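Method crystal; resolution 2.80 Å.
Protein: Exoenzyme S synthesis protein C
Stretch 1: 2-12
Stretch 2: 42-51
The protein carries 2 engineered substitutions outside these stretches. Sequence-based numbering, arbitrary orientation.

Stretch 1 2-12: DLTSKVNRLLA
Stretch 2 42-51: TLLLLAERER

The helix that starts at L3 and runs on past A12 packs on the end, 42-46, of a strand that begins earlier, running nearly antiparallel to it: the N-to-C directions differ by 152° and the axes come within 10.0 Å. Register is set by L3 CA to A47 CA at 6.7 Å and L11 CA to L43 CA at 10.2 Å, so the start of the helix lies closest, beside A47 just after the strand, and the gap widens toward L11.

The contact is apolar, with no hydrogen bond between the stretches. L3, V7 and L11, spaced one helical turn apart, point toward the strand; L43 and L45, alternate strand residues, point back. L45 (t, p) puts CD1 3.9 Å from L3 CD2 and 4.2 Å from V7 CG2, so that one methyl touches side chains a helical turn apart. L3 is also t, p; V7 is t. Farther along, L11 CD2 meets L43 CD1 at 3.6 Å, both leucines m, t. L3 CD2 also lies 4.0 Å from E50 CA, and at the flank T4 OG1 (chi1 m) approaches L45 CD2 at 3.7 Å.

Within each stretch, hydrogen bonds fix the ends of the contact. D2 (chi1 p) caps the helix, OD2 accepting from S5 N at 2.8 Å, while S5 OG (chi1 p) donates to D2 O at 3.0 Å. L46 N, at the strand's last residue, donates a hydrogen bond to R51 O at 3.1 Å, closing a turn in which E50 adopts phi/psi 51/67.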

ATOM      1  N   ASP J   2     -12.761 -21.536  -8.158  1.00 97.28           N
ATOM      2  CA  ASP J   2     -12.769 -20.246  -7.476  1.00 95.35           C
ATOM      3  C   ASP J   2     -11.352 -19.761  -7.188  1.00 90.92           C
ATOM      4  O   ASP J   2     -10.385 -20.507  -7.348  1.00 90.68           O
ATOM      5  CB  ASP J   2     -13.591 -20.317  -6.185  1.00101.73           C
ATOM      6  CG  ASP J   2     -13.067 -21.358  -5.212  1.00105.43           C
ATOM      7  OD1 ASP J   2     -13.786 -22.344  -4.947  1.00105.59           O
ATOM      8  OD2 ASP J   2     -11.938 -21.189  -4.709  1.00108.39           O
ATOM      9  N   LEU J   3     -11.234 -18.506  -6.764  1.00 88.85           N
ATOM     10  CA  LEU J   3      -9.931 -17.905  -6.500  1.00 81.12           C
ATOM     11  C   LEU J   3      -9.227 -18.557  -5.313  1.00 80.35           C
ATOM     12  O   LEU J   3      -8.023 -18.812  -5.359  1.00 82.16           O
ATOM     13  CB  LEU J   3     -10.070 -16.398  -6.267  1.00 74.64           C
ATOM     14  CG  LEU J   3      -8.773 -15.637  -5.981  1.00 73.41           C
ATOM     15  CD1 LEU J   3      -7.751 -15.872  -7.085  1.00 70.91           C
ATOM     16  CD2 LEU J   3      -9.047 -14.152  -5.810  1.00 75.44           C
ATOM     17  N   THR J   4      -9.984 -18.823  -4.252  1.00 76.52           N
ATOM     18  CA  THR J   4      -9.429 -19.424  -3.044  1.00 74.34           C
ATOM     19  C   THR J   4      -8.657 -20.707  -3.341  1.00 77.45           C
ATOM     20  O   THR J   4      -7.540 -20.893  -2.858  1.00 80.70           O
ATOM     21  CB  THR J   4     -10.527 -19.720  -2.004  1.00 74.18           C
ATOM     22  OG1 THR J   4     -11.037 -18.487  -1.483  1.00 73.41           O
ATOM     23  CG2 THR J   4      -9.971 -20.551  -0.857  1.00 74.44           C
ATOM     24  N   SER J   5      -9.253 -21.589  -4.136  1.00 77.27           N
ATOM     25  CA  SER J   5      -8.622 -22.861  -4.469  1.00 83.01           C
ATOM     26  C   SER J   5      -7.439 -22.664  -5.411  1.00 85.11           C
ATOM     27  O   SER J   5      -6.489 -23.449  -5.405  1.00 85.24           O
ATOM     28  CB  SER J   5      -9.640 -23.827  -5.079  1.00 86.53           C
ATOM     29  OG  SER J   5     -10.298 -23.241  -6.186  1.00 90.20           O
ATOM     30  N   LYS J   6      -7.499 -21.610  -6.218  1.00 82.44           N
ATOM     31  CA  LYS J   6      -6.412 -21.288  -7.132  1.00 79.91           C
ATOM     32  C   LYS J   6      -5.171 -20.908  -6.332  1.00 71.23           C
ATOM     33  O   LYS J   6      -4.052 -21.281  -6.686  1.00 66.61           O
ATOM     34  CB  LYS J   6      -6.823 -20.148  -8.067  1.00 88.40           C
ATOM     35  CG  LYS J   6      -6.060 -20.094  -9.387  1.00 96.13           C
ATOM     36  CD  LYS J   6      -4.622 -19.630  -9.199  1.00 99.90           C
ATOM     37  CE  LYS J   6      -3.876 -19.595 -10.526  1.00102.50           C
ATOM     38  NZ  LYS J   6      -2.457 -19.175 -10.359  1.00100.51           N
ATOM     39  N   VAL J   7      -5.378 -20.169  -5.245  1.00 68.17           N
ATOM     40  CA  VAL J   7      -4.280 -19.762  -4.375  1.00 67.24           C
ATOM     41  C   VAL J   7      -3.824 -20.918  -3.487  1.00 69.14           C
ATOM     42  O   VAL J   7      -2.630 -21.096  -3.250  1.00 72.47           O
ATOM     43  CB  VAL J   7      -4.664 -18.551  -3.500  1.00 63.40           C
ATOM     44  CG1 VAL J   7      -3.538 -18.205  -2.539  1.00 58.14           C
ATOM     45  CG2 VAL J   7      -5.002 -17.354  -4.374  1.00 65.81           C
ATOM     46  N   ASN J   8      -4.780 -21.700  -2.999  1.00 66.95           N
ATOM     47  CA  ASN J   8      -4.463 -22.890  -2.218  1.00 68.57           C
ATOM     48  C   ASN J   8      -3.578 -23.845  -3.007  1.00 72.24           C
ATOM     49  O   ASN J   8      -2.768 -24.573  -2.437  1.00 73.81           O
ATOM     50  CB  ASN J   8      -5.743 -23.604  -1.776  1.00 70.36           C
ATOM     51  CG  ASN J   8      -6.427 -22.910  -0.616  1.00 69.50           C
ATOM     52  OD1 ASN J   8      -5.781 -22.234   0.187  1.00 68.84           O
ATOM     53  ND2 ASN J   8      -7.740 -23.078  -0.516  1.00 71.73           N
ATOM     54  N   ARG J   9      -3.745 -23.836  -4.325  1.00 77.59           N
ATOM     55  CA  ARG J   9      -2.939 -24.663  -5.216  1.00 77.35           C
ATOM     56  C   ARG J   9      -1.509 -24.143  -5.254  1.00 74.02           C
ATOM     57  O   ARG J   9      -0.554 -24.915  -5.317  1.00 74.11           O
ATOM     58  CB  ARG J   9      -3.539 -24.655  -6.625  1.00 78.77           C
ATOM     59  CG  ARG J   9      -2.880 -25.619  -7.599  1.00 81.56           C
ATOM     60  CD  ARG J   9      -2.889 -27.037  -7.054  1.00 87.74           C
ATOM     61  NE  ARG J   9      -2.701 -28.035  -8.104  1.00 88.60           N
ATOM     62  CZ  ARG J   9      -1.540 -28.284  -8.700  1.00 85.26           C
ATOM     63  NH1 ARG J   9      -0.458 -27.599  -8.360  1.00 82.35           N
ATOM     64  NH2 ARG J   9      -1.464 -29.215  -9.641  1.00 85.06           N
ATOM     65  N   LEU J  10      -1.375 -22.822  -5.212  1.00 71.83           N
ATOM     66  CA  LEU J  10      -0.070 -22.178  -5.242  1.00 70.45           C
ATOM     67  C   LEU J  10       0.661 -22.371  -3.917  1.00 68.51           C
ATOM     68  O   LEU J  10       1.876 -22.569  -3.893  1.00 71.03           O
ATOM     69  CB  LEU J  10      -0.224 -20.687  -5.560  1.00 69.10           C
ATOM     70  CG  LEU J  10       1.042 -19.843  -5.725  1.00 67.94           C
ATOM     71  CD1 LEU J  10       0.750 -18.611  -6.566  1.00 69.98           C
ATOM     72  CD2 LEU J  10       1.623 -19.446  -4.376  1.00 66.53           C
ATOM     73  N   LEU J  11      -0.083 -22.315  -2.818  1.00 60.98           N
ATOM     74  CA  LEU J  11       0.503 -22.479  -1.493  1.00 53.02           C
ATOM     75  C   LEU J  11       0.896 -23.930  -1.222  1.00 52.32           C
ATOM     76  O   LEU J  11       1.800 -24.200  -0.433  1.00 53.96           O
ATOM     77  CB  LEU J  11      -0.456 -21.970  -0.416  1.00 52.61           C
ATOM     78  CG  LEU J  11      -0.711 -20.461  -0.423  1.00 53.40           C
ATOM     79  CD1 LEU J  11      -1.836 -20.092   0.531  1.00 57.14           C
ATOM     80  CD2 LEU J  11       0.562 -19.698  -0.081  1.00 46.41           C
ATOM     81  N   ALA J  12       0.213 -24.861  -1.880  1.00 47.75           N
ATOM     82  CA  ALA J  12       0.540 -26.275  -1.749  1.00 44.00           C
ATOM     83  C   ALA J  12       1.857 -26.578  -2.456  1.00 53.62           C
ATOM     84  O   ALA J  12       2.693 -27.322  -1.941  1.00 56.18           O
ATOM     85  CB  ALA J  12      -0.577 -27.139  -2.313  1.00 34.32           C
ATOM     86  N   THR J  42       2.154 -12.831   7.379  1.00 70.30           N
ATOM     87  CA  THR J  42       0.773 -13.282   7.272  1.00 74.65           C
ATOM     88  C   THR J  42       0.218 -13.052   5.869  1.00 70.44           C
ATOM     89  O   THR J  42       0.396 -11.981   5.289  1.00 68.91           O
ATOM     90  CB  THR J  42      -0.133 -12.587   8.311  1.00 77.24           C
ATOM     91  OG1 THR J  42       0.363 -12.847   9.629  1.00 76.79           O
ATOM     92  CG2 THR J  42      -1.563 -13.097   8.206  1.00 75.85           C
ATOM     93  N   LEU J  43      -0.449 -14.069   5.330  1.00 67.96           N
ATOM     94  CA  LEU J  43      -1.046 -13.985   4.003  1.00 69.65           C
ATOM     95  C   LEU J  43      -2.535 -13.675   4.113  1.00 76.91           C
ATOM     96  O   LEU J  43      -3.248 -14.294   4.901  1.00 77.95           O
ATOM     97  CB  LEU J  43      -0.846 -15.298   3.242  1.00 66.38           C
ATOM     98  CG  LEU J  43       0.541 -15.943   3.310  1.00 64.45           C
ATOM     99  CD1 LEU J  43       0.552 -17.258   2.547  1.00 62.72           C
ATOM    100  CD2 LEU J  43       1.612 -15.005   2.781  1.00 62.54           C
ATOM    101  N   LEU J  44      -2.995 -12.716   3.317  1.00 81.64           N
ATOM    102  CA  LEU J  44      -4.388 -12.288   3.351  1.00 85.55           C
ATOM    103  C   LEU J  44      -4.993 -12.270   1.953  1.00 85.52           C
ATOM    104  O   LEU J  44      -4.626 -11.439   1.123  1.00 90.13           O
ATOM    105  CB  LEU J  44      -4.492 -10.893   3.964  1.00 90.66           C
ATOM    106  CG  LEU J  44      -4.103 -10.761   5.436  1.00 92.02           C
ATOM    107  CD1 LEU J  44      -3.573  -9.367   5.731  1.00 95.33           C
ATOM    108  CD2 LEU J  44      -5.290 -11.092   6.321  1.00 89.36           C
ATOM    109  N   LEU J  45      -5.921 -13.186   1.693  1.00 80.25           N
ATOM    110  CA  LEU J  45      -6.594 -13.227   0.400  1.00 77.07           C
ATOM    111  C   LEU J  45      -7.876 -12.400   0.410  1.00 83.16           C
ATOM    112  O   LEU J  45      -8.802 -12.678   1.175  1.00 85.98           O
ATOM    113  CB  LEU J  45      -6.908 -14.665  -0.008  1.00 71.27           C
ATOM    114  CG  LEU J  45      -7.713 -14.808  -1.302  1.00 67.90           C
ATOM    115  CD1 LEU J  45      -6.964 -14.194  -2.474  1.00 63.96           C
ATOM    116  CD2 LEU J  45      -8.044 -16.265  -1.580  1.00 71.96           C
ATOM    117  N   LEU J  46      -7.920 -11.380  -0.441  1.00 81.40           N
ATOM    118  CA  LEU J  46      -9.116 -10.566  -0.595  1.00 84.29           C
ATOM    119  C   LEU J  46      -9.848 -10.960  -1.872  1.00 86.73           C
ATOM    120  O   LEU J  46      -9.586 -10.411  -2.941  1.00 87.70           O
ATOM    121  CB  LEU J  46      -8.749  -9.083  -0.635  1.00 86.65           C
ATOM    122  CG  LEU J  46      -7.936  -8.549   0.545  1.00 87.91           C
ATOM    123  CD1 LEU J  46      -7.748  -7.045   0.426  1.00 86.63           C
ATOM    124  CD2 LEU J  46      -8.608  -8.903   1.862  1.00 92.87           C
ATOM    125  N   ALA J  47     -10.763 -11.917  -1.758  1.00 89.86           N
ATOM    126  CA  ALA J  47     -11.481 -12.436  -2.917  1.00 96.68           C
ATOM    127  C   ALA J  47     -12.285 -11.350  -3.624  1.00105.69           C
ATOM    128  O   ALA J  47     -12.492 -11.407  -4.836  1.00108.05           O
ATOM    129  CB  ALA J  47     -12.386 -13.589  -2.511  1.00 96.67           C
ATOM    130  N   GLU J  48     -12.733 -10.360  -2.858  1.00110.67           N
ATOM    131  CA  GLU J  48     -13.544  -9.274  -3.396  1.00115.75           C
ATOM    132  C   GLU J  48     -12.749  -8.433  -4.388  1.00114.45           C
ATOM    133  O   GLU J  48     -13.198  -8.184  -5.507  1.00116.02           O
ATOM    134  CB  GLU J  48     -14.065  -8.385  -2.265  1.00123.11           C
ATOM    135  CG  GLU J  48     -14.460  -9.138  -1.003  1.00129.08           C
ATOM    136  CD  GLU J  48     -13.260  -9.536  -0.162  1.00129.92           C
ATOM    137  OE1 GLU J  48     -12.175  -8.947  -0.355  1.00130.56           O
ATOM    138  OE2 GLU J  48     -13.401 -10.434   0.695  1.00128.10           O
ATOM    139  N   ARG J  49     -11.564  -7.999  -3.970  1.00111.07           N
ATOM    140  CA  ARG J  49     -10.723  -7.145  -4.801  1.00108.63           C
ATOM    141  C   ARG J  49      -9.731  -7.966  -5.619  1.00104.13           C
ATOM    142  O   ARG J  49      -8.939  -7.417  -6.385  1.00103.14           O
ATOM    143  CB  ARG J  49      -9.982  -6.123  -3.935  1.00109.36           C
ATOM    144  CG  ARG J  49     -10.896  -5.324  -3.022  1.00113.38           C
ATOM    145  CD  ARG J  49     -12.038  -4.700  -3.808  1.00120.36           C
ATOM    146  NE  ARG J  49     -13.096  -4.195  -2.937  1.00124.66           N
ATOM    147  CZ  ARG J  49     -14.245  -3.688  -3.373  1.00123.56           C
ATOM    148  NH1 ARG J  49     -14.490  -3.617  -4.674  1.00122.56           N
ATOM    149  NH2 ARG J  49     -15.151  -3.254  -2.507  1.00123.08           N
ATOM    150  N   GLU J  50      -9.784  -9.284  -5.450  1.00102.05           N
ATOM    151  CA  GLU J  50      -8.898 -10.195  -6.169  1.00 99.97           C
ATOM    152  C   GLU J  50      -7.432  -9.786  -6.052  1.00 93.39           C
ATOM    153  O   GLU J  50      -6.804  -9.399  -7.038  1.00 92.09           O
ATOM    154  CB  GLU J  50      -9.308 -10.290  -7.640  1.00105.07           C
ATOM    155  CG  GLU J  50     -10.685 -10.893  -7.860  1.00110.87           C
ATOM    156  CD  GLU J  50     -11.056 -10.983  -9.328  1.00116.72           C
ATOM    157  OE1 GLU J  50     -10.375 -10.343 -10.156  1.00117.57           O
ATOM    158  OE2 GLU J  50     -12.031 -11.694  -9.653  1.00119.97           O
ATOM    159  N   ARG J  51      -6.892  -9.876  -4.840  1.00 87.10           N
ATOM    160  CA  ARG J  51      -5.500  -9.526  -4.590  1.00 82.20           C
ATOM    161  C   ARG J  51      -4.992 -10.162  -3.301  1.00 80.27           C
ATOM    162  O   ARG J  51      -5.722 -10.260  -2.316  1.00 83.42           O
ATOM    163  CB  ARG J  51      -5.330  -8.006  -4.534  1.00 83.50           C
ATOM    164  CG  ARG J  51      -6.212  -7.321  -3.507  1.00 89.25           C
ATOM    165  CD  ARG J  51      -6.052  -5.812  -3.559  1.00 97.03           C
ATOM    166  NE  ARG J  51      -6.289  -5.288  -4.901  1.00105.34           N
ATOM    167  CZ  ARG J  51      -6.326  -3.994  -5.202  1.00111.02           C
ATOM    168  NH1 ARG J  51      -6.148  -3.085  -4.253  1.00114.87           N
ATOM    169  NH2 ARG J  51      -6.546  -3.609  -6.451  1.00110.45           N
TER